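Local coordinates for protein nigerythrin (Desulfovibrio vulgaris subsp. vulgaris, PDB 1YUZ) that reduces hydrogen peroxide as an NADH peroxidase in vitro, combining a diiron centre in a ferritin-like helical bundle with a rubredoxin-like iron centre, at residues B[16-21]-B[123-128]; B[22-27]-B[119-124]; B[39-44]-B[94-99]; B[52-57]-B[102-107]. One frame throughout, in Å; residues are numbered along the deposited sequence. Where two conformers were deposited one is given.

Interaction 1 (B[16-21]-B[123-128]); sequences FNMVAD and YPAFIR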
loop_
_atom_site.group_PDB
_atom_site.type_symbol
_atom_site.label_atom_id
_atom_site.label_comp_id
_atom_site.label_asym_id
_atom_site.label_seq_id
_atom_site.Cartn_x
_atom_site.Cartn_y
_atom_site.Cartn_z
ATOM N N PHE B 16 -7.670 11.011 -8.291
ATOM C CA PHE B 16 -8.049 12.008 -7.299
ATOM C C PHE B 16 -9.427 11.795 -6.692
ATOM O O PHE B 16 -9.931 12.651 -5.968
ATOM C CB PHE B 16 -7.974 13.412 -7.904
ATOM C CG PHE B 16 -6.588 13.984 -7.927
ATOM C CD1 PHE B 16 -5.599 13.420 -8.727
ATOM C CD2 PHE B 16 -6.265 15.080 -7.135
ATOM C CE1 PHE B 16 -4.307 13.940 -8.735
ATOM C CE2 PHE B 16 -4.975 15.610 -7.133
ATOM C CZ PHE B 16 -3.995 15.037 -7.936
ATOM N N ASN B 17 -10.039 10.654 -6.973
ATOM C CA ASN B 17 -11.358 10.392 -6.424
ATOM C C ASN B 17 -11.308 10.076 -4.937
ATOM O O ASN B 17 -10.320 9.543 -4.427
ATOM C CB ASN B 17 -12.032 9.250 -7.183
ATOM C CG ASN B 17 -12.342 9.619 -8.616
ATOM O OD1 ASN B 17 -13.026 10.609 -8.872
ATOM N ND2 ASN B 17 -11.836 8.835 -9.556
ATOM N N MET B 18 -12.380 10.440 -4.241
ATOM C CA MET B 18 -12.502 10.189 -2.813
ATOM C C MET B 18 -13.338 8.929 -2.638
ATOM O O MET B 18 -14.337 8.745 -3.333
ATOM C CB MET B 18 -13.206 11.365 -2.126
ATOM C CG MET B 18 -13.585 11.119 -0.674
ATOM S SD MET B 18 -14.820 12.289 -0.051
ATOM C CE MET B 18 -16.330 11.471 -0.564
ATOM N N VAL B 19 -12.926 8.054 -1.727
ATOM C CA VAL B 19 -13.683 6.835 -1.479
ATOM C C VAL B 19 -15.105 7.248 -1.099
ATOM O O VAL B 19 -15.299 8.159 -0.291
ATOM C CB VAL B 19 -13.048 5.999 -0.340
ATOM C CG1 VAL B 19 -11.659 5.545 -0.752
ATOM C CG2 VAL B 19 -12.976 6.813 0.943
ATOM N N ALA B 20 -16.094 6.591 -1.696
ATOM C CA ALA B 20 -17.495 6.914 -1.437
ATOM C C ALA B 20 -17.835 6.926 0.048
ATOM O O ALA B 20 -18.501 7.843 0.533
ATOM C CB ALA B 20 -18.398 5.938 -2.171
ATOM N N ASP B 21 -17.384 5.905 0.770
ATOM C CA ASP B 21 -17.647 5.820 2.202
ATOM C C ASP B 21 -16.512 6.511 2.952
ATOM O O ASP B 21 -15.707 5.864 3.624
ATOM C CB ASP B 21 -17.752 4.355 2.636
ATOM C CG ASP B 21 -18.309 4.202 4.038
ATOM O OD1 ASP B 21 -17.709 4.754 4.984
ATOM O OD2 ASP B 21 -19.350 3.528 4.192
ATOM N N TYR B 123 -7.394 13.905 1.730
ATOM C CA TYR B 123 -7.021 14.946 0.791
ATOM C C TYR B 123 -7.988 15.061 -0.384
ATOM O O TYR B 123 -8.335 16.173 -0.778
ATOM C CB TYR B 123 -5.558 14.786 0.359
ATOM C CG TYR B 123 -4.602 15.331 1.411
ATOM C CD1 TYR B 123 -3.588 14.534 1.946
ATOM C CD2 TYR B 123 -4.727 16.642 1.884
ATOM C CE1 TYR B 123 -2.724 15.026 2.924
ATOM C CE2 TYR B 123 -3.867 17.143 2.860
ATOM C CZ TYR B 123 -2.867 16.330 3.375
ATOM O OH TYR B 123 -2.012 16.831 4.334
ATOM N N PRO B 124 -8.453 13.932 -0.952
ATOM C CA PRO B 124 -9.397 14.097 -2.065
ATOM C C PRO B 124 -10.654 14.856 -1.604
ATOM O O PRO B 124 -11.204 15.667 -2.349
ATOM C CB PRO B 124 -9.702 12.660 -2.469
ATOM C CG PRO B 124 -8.387 11.987 -2.252
ATOM C CD PRO B 124 -7.949 12.545 -0.900
ATOM N N ALA B 125 -11.093 14.606 -0.371
ATOM C CA ALA B 125 -12.275 15.281 0.170
ATOM C C ALA B 125 -12.013 16.777 0.305
ATOM O O ALA B 125 -12.862 17.605 -0.042
ATOM C CB ALA B 125 -12.641 14.698 1.531
ATOM N N PHE B 126 -10.836 17.121 0.816
ATOM C CA PHE B 126 -10.465 18.518 0.999
ATOM C C PHE B 126 -10.227 19.211 -0.338
ATOM O O PHE B 126 -10.544 20.388 -0.499
ATOM C CB PHE B 126 -9.208 18.616 1.862
ATOM C CG PHE B 126 -9.420 18.232 3.300
ATOM C CD1 PHE B 126 -8.335 18.140 4.164
ATOM C CD2 PHE B 126 -10.698 17.985 3.802
ATOM C CE1 PHE B 126 -8.511 17.811 5.503
ATOM C CE2 PHE B 126 -10.885 17.655 5.143
ATOM C CZ PHE B 126 -9.791 17.569 5.993
ATOM N N ILE B 127 -9.660 18.485 -1.295
ATOM C CA ILE B 127 -9.418 19.048 -2.616
ATOM C C ILE B 127 -10.754 19.394 -3.261
ATOM O O ILE B 127 -10.925 20.480 -3.810
ATOM C CB ILE B 127 -8.660 18.048 -3.518
ATOM C CG1 ILE B 127 -7.232 17.866 -2.996
ATOM C CG2 ILE B 127 -8.657 18.539 -4.962
ATOM C CD1 ILE B 127 -6.484 16.730 -3.650
ATOM N N ARG B 128 -11.702 18.466 -3.189
ATOM C CA ARG B 128 -13.016 18.690 -3.772
ATOM C C ARG B 128 -13.686 19.918 -3.168
ATOM O O ARG B 128 -14.245 20.743 -3.891
ATOM C CB ARG B 128 -13.905 17.464 -3.565
ATOM C CG ARG B 128 -15.293 17.620 -4.156
ATOM C CD ARG B 128 -15.240 17.778 -5.667
ATOM N NE ARG B 128 -16.523 18.226 -6.204
ATOM C CZ ARG B 128 -16.808 18.313 -7.500
ATOM N NH1 ARG B 128 -15.902 17.979 -8.409
ATOM N NH2 ARG B 128 -18.004 18.735 -7.888
HETATM O O HOH W 1 -10.358 15.153 -5.067
#

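Interaction 2 (B[22-27]-B[119-124]); sequences SKTAVG and TSDMYP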
loop_
_atom_site.group_PDB
_atom_site.type_symbol
_atom_site.label_atom_id
_atom_site.label_comp_id
_atom_site.label_asym_id
_atom_site.label_seq_id
_atom_site.Cartn_x
_atom_site.Cartn_y
_atom_site.Cartn_z
ATOM N N SER B 22 -16.458 7.831 2.825
ATOM C CA SER B 22 -15.428 8.638 3.468
ATOM C C SER B 22 -15.585 8.787 4.974
ATOM O O SER B 22 -16.692 8.922 5.486
ATOM C CB SER B 22 -15.387 10.025 2.828
ATOM O OG SER B 22 -14.504 10.876 3.532
ATOM N N LYS B 23 -14.455 8.775 5.673
ATOM C CA LYS B 23 -14.434 8.911 7.124
ATOM C C LYS B 23 -13.879 10.289 7.476
ATOM O O LYS B 23 -13.343 10.499 8.565
ATOM C CB LYS B 23 -13.536 7.831 7.732
ATOM C CG LYS B 23 -13.865 6.416 7.281
ATOM C CD LYS B 23 -12.818 5.426 7.767
ATOM C CE LYS B 23 -13.122 4.014 7.285
ATOM N NZ LYS B 23 -12.080 3.045 7.727
ATOM N N THR B 24 -14.023 11.232 6.551
ATOM C CA THR B 24 -13.503 12.577 6.756
ATOM C C THR B 24 -14.564 13.659 6.928
ATOM O O THR B 24 -15.469 13.802 6.104
ATOM C CB THR B 24 -12.588 12.993 5.578
ATOM O OG1 THR B 24 -11.542 12.025 5.416
ATOM C CG2 THR B 24 -11.967 14.356 5.837
ATOM N N ALA B 25 -14.436 14.425 8.006
ATOM C CA ALA B 25 -15.350 15.527 8.271
ATOM C C ALA B 25 -14.863 16.676 7.403
ATOM O O ALA B 25 -13.693 17.053 7.465
ATOM C CB ALA B 25 -15.290 15.920 9.727
ATOM N N VAL B 26 -15.758 17.222 6.589
ATOM C CA VAL B 26 -15.400 18.318 5.702
ATOM C C VAL B 26 -16.086 19.620 6.083
ATOM O O VAL B 26 -17.313 19.701 6.120
ATOM C CB VAL B 26 -15.759 17.986 4.240
ATOM C CG1 VAL B 26 -15.393 19.153 3.335
ATOM C CG2 VAL B 26 -15.026 16.729 3.800
ATOM N N GLY B 27 -15.280 20.635 6.370
ATOM C CA GLY B 27 -15.813 21.936 6.721
ATOM C C GLY B 27 -15.352 22.923 5.669
ATOM O O GLY B 27 -15.164 22.550 4.511
ATOM N N THR B 119 -4.394 9.801 1.034
ATOM C CA THR B 119 -4.387 9.958 -0.412
ATOM C C THR B 119 -5.703 9.639 -1.112
ATOM O O THR B 119 -5.982 10.198 -2.171
ATOM C CB THR B 119 -3.268 9.097 -1.055
ATOM O OG1 THR B 119 -2.906 9.655 -2.320
ATOM C CG2 THR B 119 -3.739 7.665 -1.281
ATOM N N SER B 120 -6.517 8.768 -0.524
ATOM C CA SER B 120 -7.766 8.359 -1.159
ATOM C C SER B 120 -9.033 8.833 -0.471
ATOM O O SER B 120 -10.129 8.664 -1.005
ATOM C CB SER B 120 -7.823 6.833 -1.247
ATOM O OG SER B 120 -7.995 6.268 0.043
ATOM N N ASP B 121 -8.891 9.415 0.710
ATOM C CA ASP B 121 -10.049 9.861 1.462
ATOM C C ASP B 121 -9.934 11.317 1.891
ATOM O O ASP B 121 -10.602 12.186 1.334
ATOM C CB ASP B 121 -10.225 8.961 2.692
ATOM C CG ASP B 121 -11.517 9.220 3.435
ATOM O OD1 ASP B 121 -11.974 10.380 3.456
ATOM O OD2 ASP B 121 -12.062 8.260 4.020
ATOM N N MET B 122 -9.061 11.588 2.854
ATOM C CA MET B 122 -8.921 12.942 3.370
ATOM C C MET B 122 -8.552 14.021 2.368
ATOM O O MET B 122 -9.308 14.973 2.178
ATOM C CB MET B 122 -7.919 12.980 4.522
ATOM C CG MET B 122 -7.924 14.316 5.239
ATOM S SD MET B 122 -6.620 14.483 6.440
ATOM C CE MET B 122 -5.255 14.922 5.374
ATOM N N TYR B 123 -7.394 13.905 1.730
ATOM C CA TYR B 123 -7.021 14.946 0.791
ATOM C C TYR B 123 -7.988 15.061 -0.384
ATOM O O TYR B 123 -8.335 16.173 -0.778
ATOM C CB TYR B 123 -5.558 14.786 0.359
ATOM C CG TYR B 123 -4.602 15.331 1.411
ATOM C CD1 TYR B 123 -3.588 14.534 1.946
ATOM C CD2 TYR B 123 -4.727 16.642 1.884
ATOM C CE1 TYR B 123 -2.724 15.026 2.924
ATOM C CE2 TYR B 123 -3.867 17.143 2.860
ATOM C CZ TYR B 123 -2.867 16.330 3.375
ATOM O OH TYR B 123 -2.012 16.831 4.334
ATOM N N PRO B 124 -8.453 13.932 -0.952
ATOM C CA PRO B 124 -9.397 14.097 -2.065
ATOM C C PRO B 124 -10.654 14.856 -1.604
ATOM O O PRO B 124 -11.204 15.667 -2.349
ATOM C CB PRO B 124 -9.702 12.660 -2.469
ATOM C CG PRO B 124 -8.387 11.987 -2.252
ATOM C CD PRO B 124 -7.949 12.545 -0.900
#

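Interaction 3 (B[39-44]-B[94-99]); sequences GETGAH and PTVAAP. With FE (Fe (III) ion), chain F.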
loop_
_atom_site.group_PDB
_atom_site.type_symbol
_atom_site.label_atom_id
_atom_site.label_comp_id
_atom_site.label_asym_id
_atom_site.label_seq_id
_atom_site.Cartn_x
_atom_site.Cartn_y
_atom_site.Cartn_z
ATOM N N GLY B 39 -3.695 16.596 11.440
ATOM C CA GLY B 39 -3.429 15.222 11.057
ATOM C C GLY B 39 -1.969 14.978 10.725
ATOM O O GLY B 39 -1.397 13.964 11.123
ATOM N N GLU B 40 -1.359 15.906 9.998
ATOM C CA GLU B 40 0.041 15.764 9.621
ATOM C C GLU B 40 0.962 15.902 10.820
ATOM O O GLU B 40 2.036 15.308 10.855
ATOM C CB GLU B 40 0.401 16.791 8.549
ATOM C CG GLU B 40 -0.403 16.613 7.260
ATOM C CD GLU B 40 -0.069 15.323 6.517
ATOM O OE1 GLU B 40 0.173 14.280 7.168
ATOM O OE2 GLU B 40 -0.055 15.352 5.272
ATOM N N THR B 41 0.539 16.685 11.807
ATOM C CA THR B 41 1.334 16.858 13.009
ATOM C C THR B 41 1.351 15.510 13.724
ATOM O O THR B 41 2.370 15.095 14.266
ATOM C CB THR B 41 0.730 17.958 13.901
ATOM O OG1 THR B 41 0.716 19.193 13.170
ATOM C CG2 THR B 41 1.559 18.150 15.161
ATOM N N GLY B 42 0.216 14.819 13.699
ATOM C CA GLY B 42 0.144 13.507 14.315
ATOM C C GLY B 42 0.983 12.515 13.525
ATOM O O GLY B 42 1.687 11.687 14.098
ATOM N N ALA B 43 0.911 12.595 12.198
ATOM C CA ALA B 43 1.678 11.700 11.338
ATOM C C ALA B 43 3.172 11.882 11.575
ATOM O O ALA B 43 3.927 10.912 11.633
ATOM C CB ALA B 43 1.346 11.964 9.875
ATOM N N HIS B 44 3.602 13.132 11.708
ATOM C CA HIS B 44 5.010 13.406 11.938
ATOM C C HIS B 44 5.462 12.771 13.242
ATOM O O HIS B 44 6.521 12.147 13.306
ATOM C CB HIS B 44 5.268 14.911 11.982
ATOM C CG HIS B 44 6.713 15.260 12.129
ATOM N ND1 HIS B 44 7.360 15.272 13.347
ATOM C CD2 HIS B 44 7.652 15.557 11.201
ATOM C CE1 HIS B 44 8.636 15.565 13.160
ATOM N NE2 HIS B 44 8.838 15.742 11.868
ATOM N N PRO B 94 -0.364 23.425 15.943
ATOM C CA PRO B 94 -0.510 22.609 17.146
ATOM C C PRO B 94 0.676 21.682 17.376
ATOM O O PRO B 94 1.502 21.469 16.488
ATOM C CB PRO B 94 -1.788 21.834 16.868
ATOM C CG PRO B 94 -1.667 21.565 15.396
ATOM C CD PRO B 94 -1.219 22.913 14.855
ATOM N N THR B 95 0.758 21.151 18.589
ATOM C CA THR B 95 1.804 20.208 18.944
ATOM C C THR B 95 1.062 19.018 19.527
ATOM O O THR B 95 -0.010 19.176 20.113
ATOM C CB THR B 95 2.773 20.781 19.997
ATOM O OG1 THR B 95 2.046 21.120 21.182
ATOM C CG2 THR B 95 3.469 22.024 19.460
ATOM N N VAL B 96 1.614 17.825 19.345
ATOM C CA VAL B 96 0.978 16.619 19.850
ATOM C C VAL B 96 1.979 15.748 20.584
ATOM O O VAL B 96 3.189 15.947 20.477
ATOM C CB VAL B 96 0.370 15.790 18.702
ATOM C CG1 VAL B 96 -0.631 16.631 17.928
ATOM C CG2 VAL B 96 1.477 15.291 17.781
ATOM N N ALA B 97 1.465 14.780 21.331
ATOM C CA ALA B 97 2.315 13.861 22.065
ATOM C C ALA B 97 2.715 12.745 21.115
ATOM O O ALA B 97 2.081 12.543 20.077
ATOM C CB ALA B 97 1.563 13.291 23.256
ATOM N N ALA B 98 3.772 12.026 21.465
ATOM C CA ALA B 98 4.240 10.929 20.640
ATOM C C ALA B 98 3.452 9.663 20.960
ATOM O O ALA B 98 3.175 9.367 22.125
ATOM C CB ALA B 98 5.720 10.697 20.881
ATOM N N PRO B 99 3.064 8.906 19.923
ATOM C CA PRO B 99 2.308 7.665 20.107
ATOM C C PRO B 99 3.289 6.516 20.306
ATOM O O PRO B 99 4.498 6.700 20.180
ATOM C CB PRO B 99 1.554 7.540 18.794
ATOM C CG PRO B 99 2.587 8.018 17.809
ATOM C CD PRO B 99 3.168 9.250 18.492
HETATM FE FE FE F . 0.404 13.076 5.480
HETATM O O HOH W 2 2.116 21.496 13.801
HETATM O O HOH W 3 0.995 11.206 5.546
#

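Interaction 4 (B[52-57]-B[102-107]); sequences KAAREQ and YSCDLN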
loop_
_atom_site.group_PDB
_atom_site.type_symbol
_atom_site.label_atom_id
_atom_site.label_comp_id
_atom_site.label_asym_id
_atom_site.label_seq_id
_atom_site.Cartn_x
_atom_site.Cartn_y
_atom_site.Cartn_z
ATOM N N LYS B 52 12.535 5.865 15.429
ATOM C CA LYS B 52 13.338 5.564 16.602
ATOM C C LYS B 52 13.240 4.081 16.938
ATOM O O LYS B 52 14.242 3.441 17.262
ATOM C CB LYS B 52 12.868 6.413 17.782
ATOM C CG LYS B 52 13.676 6.220 19.056
ATOM C CD LYS B 52 13.324 7.282 20.084
ATOM C CE LYS B 52 14.001 7.019 21.418
ATOM N NZ LYS B 52 13.466 5.790 22.064
ATOM N N ALA B 53 12.035 3.531 16.845
ATOM C CA ALA B 53 11.827 2.116 17.133
ATOM C C ALA B 53 12.533 1.243 16.097
ATOM O O ALA B 53 13.147 0.234 16.442
ATOM C CB ALA B 53 10.336 1.800 17.160
ATOM N N ALA B 54 12.451 1.633 14.828
ATOM C CA ALA B 54 13.090 0.872 13.759
ATOM C C ALA B 54 14.592 0.756 14.001
ATOM O O ALA B 54 15.173 -0.317 13.828
ATOM C CB ALA B 54 12.825 1.533 12.410
ATOM N N ARG B 55 15.223 1.856 14.397
ATOM C CA ARG B 55 16.656 1.833 14.662
ATOM C C ARG B 55 16.975 0.886 15.811
ATOM O O ARG B 55 17.934 0.117 15.742
ATOM C CB ARG B 55 17.170 3.243 14.977
ATOM C CG ARG B 55 17.283 4.122 13.743
ATOM C CD ARG B 55 17.795 5.519 14.052
ATOM N NE ARG B 55 17.879 6.326 12.836
ATOM C CZ ARG B 55 18.787 6.154 11.880
ATOM N NH1 ARG B 55 19.711 5.206 11.991
ATOM N NH2 ARG B 55 18.763 6.921 10.800
ATOM N N GLU B 56 16.173 0.937 16.867
ATOM C CA GLU B 56 16.397 0.065 18.012
ATOM C C GLU B 56 16.223 -1.393 17.600
ATOM O O GLU B 56 16.915 -2.279 18.100
ATOM C CB GLU B 56 15.404 0.387 19.130
ATOM C CG GLU B 56 15.400 1.836 19.570
ATOM C CD GLU B 56 14.356 2.107 20.631
ATOM O OE1 GLU B 56 13.190 1.708 20.428
ATOM O OE2 GLU B 56 14.695 2.722 21.665
ATOM N N GLN B 57 15.299 -1.631 16.673
ATOM C CA GLN B 57 15.014 -2.984 16.218
ATOM C C GLN B 57 15.981 -3.494 15.152
ATOM O O GLN B 57 15.839 -4.615 14.666
ATOM C CB GLN B 57 13.573 -3.064 15.710
ATOM C CG GLN B 57 12.537 -2.914 16.817
ATOM C CD GLN B 57 11.107 -2.941 16.301
ATOM O OE1 GLN B 57 10.754 -3.773 15.465
ATOM N NE2 GLN B 57 10.275 -2.042 16.811
ATOM N N TYR B 102 5.285 0.052 17.636
ATOM C CA TYR B 102 5.293 -1.381 17.893
ATOM C C TYR B 102 6.326 -2.057 17.001
ATOM O O TYR B 102 7.331 -1.442 16.654
ATOM C CB TYR B 102 3.893 -1.952 17.663
ATOM C CG TYR B 102 2.846 -1.245 18.494
ATOM C CD1 TYR B 102 2.174 -0.129 18.003
ATOM C CD2 TYR B 102 2.566 -1.660 19.793
ATOM C CE1 TYR B 102 1.246 0.557 18.786
ATOM C CE2 TYR B 102 1.644 -0.982 20.585
ATOM C CZ TYR B 102 0.989 0.124 20.074
ATOM O OH TYR B 102 0.080 0.797 20.855
ATOM N N SER B 103 6.102 -3.317 16.645
ATOM C CA SER B 103 7.053 -4.007 15.785
ATOM C C SER B 103 7.138 -3.264 14.461
ATOM O O SER B 103 6.141 -2.733 13.967
ATOM C CB SER B 103 6.628 -5.456 15.562
ATOM O OG SER B 103 6.755 -6.184 16.770
ATOM N N CYS B 104 8.334 -3.235 13.890
ATOM C CA CYS B 104 8.571 -2.514 12.651
ATOM C C CYS B 104 7.612 -2.843 11.517
ATOM O O CYS B 104 7.121 -1.937 10.840
ATOM C CB CYS B 104 10.010 -2.735 12.192
ATOM S SG CYS B 104 10.528 -1.586 10.915
ATOM N N ASP B 105 7.337 -4.125 11.302
ATOM C CA ASP B 105 6.436 -4.501 10.222
ATOM C C ASP B 105 5.048 -3.908 10.429
ATOM O O ASP B 105 4.455 -3.373 9.496
ATOM C CB ASP B 105 6.382 -6.036 10.058
ATOM C CG ASP B 105 5.787 -6.757 11.259
ATOM O OD1 ASP B 105 6.058 -6.364 12.415
ATOM O OD2 ASP B 105 5.059 -7.752 11.037
ATOM N N LEU B 106 4.542 -3.966 11.655
ATOM C CA LEU B 106 3.228 -3.409 11.943
ATOM C C LEU B 106 3.238 -1.887 11.824
ATOM O O LEU B 106 2.232 -1.285 11.447
ATOM C CB LEU B 106 2.760 -3.837 13.336
ATOM C CG LEU B 106 2.443 -5.330 13.456
ATOM C CD1 LEU B 106 2.019 -5.645 14.875
ATOM C CD2 LEU B 106 1.347 -5.707 12.476
ATOM N N ASN B 107 4.370 -1.260 12.130
ATOM C CA ASN B 107 4.455 0.190 12.007
ATOM C C ASN B 107 4.387 0.566 10.530
ATOM O O ASN B 107 3.759 1.558 10.165
ATOM C CB ASN B 107 5.745 0.726 12.627
ATOM C CG ASN B 107 5.809 0.501 14.123
ATOM O OD1 ASN B 107 4.785 0.306 14.776
ATOM N ND2 ASN B 107 7.013 0.543 14.674
#

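Interaction 1 (B[16-21]-B[123-128])
Pro124, on helix 104-132 of the ferritin-like diiron bundle, points its CB toward the N-terminal loop, and residues 16-18 lie against it. CB of Pro124 does most of the touching: Phe16 O comes within 3.5 Å of it, and Met18 CB within 3.8 Å, with Asn17 O also close by. The polar tie is a single water, which donates to Phe16 O at 2.7 Å and to Pro124 O at 2.9 Å, pinning the loop carbonyl to the helix carbonyl. Two longer side chains extend the contact. Met18 leaves with CG anti to the backbone N (chi1 171°), and its SD settles 3.6 Å from Ala125 CB; a bend at chi3 then takes CE away from the helix. Phe16 has CG beside its own N, and the CD2-CE2 side of its ring meets the tip of Ile127 obliquely, CD2 to CD1 at 3.9 Å, the two side chains crossing at about a right angle. Further out, the Phe16 ring makes a cation-pi contact with Lys146 and packs on Thr143, so the loop also touches helix 136-161. Asn17, pointing away from Pro124, hydrogen-bonds through ND2 to Asp105 of the second subunit, which places this loop at the dimer interface. The helix itself kinks at the proline, whose N makes no bond to the preceding turn. After the kink the regular pattern holds: Arg128 N donates to Pro124 O at 3.0 Å, so that carbonyl oxygen takes one bond from the helix and one from the water.

Interaction 2 (B[22-27]-B[119-124])
Both carboxylate oxygens of Asp121 are held by the loop that leads into helix 29-56. OD1 takes two hydroxyls, Ser22 OG at 2.6 Å and Thr24 OG1 at 2.6 Å, each arriving out of the carboxylate plane, by 28° and 56° respectively. OD2 receives the backbone N of Lys23 at 3.0 Å on its syn lone pair, along a nearly straight line (170°). With CG anti to its backbone N, Asp121 reaches out from the helix into this ring of donors. Ser22 works twice, since its OG also accepts from Thr24 N at 3.1 Å, an ST turn that curls the loop round the acid. Thr24 OG1 has a further partner in Tyr117 OH, on the helix. Packing follows alongside: Thr24 OG1 lies 3.4 Å from Met122 CA, and its CG2 is 4.1 Å from Met122 CG. Met122 then bends at chi3 and lays CE over the centre of the Tyr123 ring. The helix is locally widened by a pi-type turn at 119-122. Lys23 NZ stays 6.4 Å from Asp121 OD2, too far for a salt bridge. The three donors that the loop offers this buried carboxylate are all neutral, and together they would probably favour its ionised form.

Interaction 3 (B[39-44]-B[94-99])
Three partners grip OE2 of Glu40: the ferric iron at 2.3 Å, Tyr123 OH and His76 ND1. OE1 of the same carboxylate binds the iron at 2.1 Å, so Glu40 chelates with both oxygens. Glu73, Glu118 and Glu149 share the metal with it, and a water at 2.0 Å from the iron completes the six ligand atoms. The chain bends at chi2 (-67°) to bring the carboxylate onto the metal, on the side of the helix that faces the diiron site. Thr41, the next residue, points toward residues 94-99, its CG2, anti to the backbone N, lying 3.6 Å from Pro94 O and 3.8 Å from Val96 CG1. Its OG1, beside its own N, bonds to Ile37 O one turn back and accepts from a water at 2.8 Å; that water also donates to Pro94 O at 2.8 Å, bridging hydroxyl and loop carbonyl. Val96 comes obliquely across Thr41 and sets CG2 at 3.6 Å from Thr41 O, with Gly42 CA just beyond. This is surface packing of methyl groups against carbonyl oxygens and one another, with the water as the polar bridge. The loop runs from helix 60-87 to helix 104-132, the long connection of a ferritin-like bundle, and here it passes along the outside of helix 29-56. Pro94 touches Ile37, while Val96 and Pro99 touch Ala45, so the loop follows that helix for about two turns. Thr41 also rests on Ile77 of helix 60-87, and Glu40 lies against Ile77 and Glu80 of that helix as well.

Interaction 4 (B[52-57]-B[102-107])
Gln57, just past the end of helix 29-56, points its CB toward the start of helix 104-132. CG stands anti to the carbonyl carbon, beside the backbone N, and the chain runs on extended to CD, where the amide splits between two backbone groups. OE1 accepts from Cys104 N at 2.9 Å, the donor lying in the carbonyl plane on a lone pair, and it also sits 3.5 Å from Cys104 CB. NE2 donates to Tyr102 O at 3.0 Å; that oxygen lies only 4° out of the Gln57 amide plane, yet NE2 stands well above the plane of the Tyr102 carbonyl. Tyr102 is held from its own side too, because its N donates to Asn107 OD1 at 2.9 Å while Asn107 ND2 makes a weak bond to Tyr102 O. Beside the amide, Cys104 SG meets Ala54 CB at 4.2 Å, and Ile62 and Ala63 of helix 60-87 close in on this pair. Ser103 occupies the N-cap position, but its side chain makes no capping bond. Gln57 instead supplies the acceptor for the N-H of Cys104, and its carbonyl oxygen probably gains from the positive end of the helix dipole.

Interactions 1 and 2 are neighbours on helix 104-132, their centres 5 Å apart, sharing Tyr123 and Pro124. Val19 N to Ser120 O (3.0 Å) and Phe126 CE2 against Thr24 CG2 (3.5 Å) knit them together. Tyr123 carries them to the diiron site: its OH reaches Glu40 OE2 of interaction 3 at 2.6 Å, although the centres of interactions 2 and 3 are 18 Å apart. Interaction 4 lies at the start of helix 104-132, its centre 31 Å from that of interaction 1. Across the dimer, the loop of interaction 1 meets the start of the partner's helix 104-132, where Asn17 bonds to Asp105 of the second subunit.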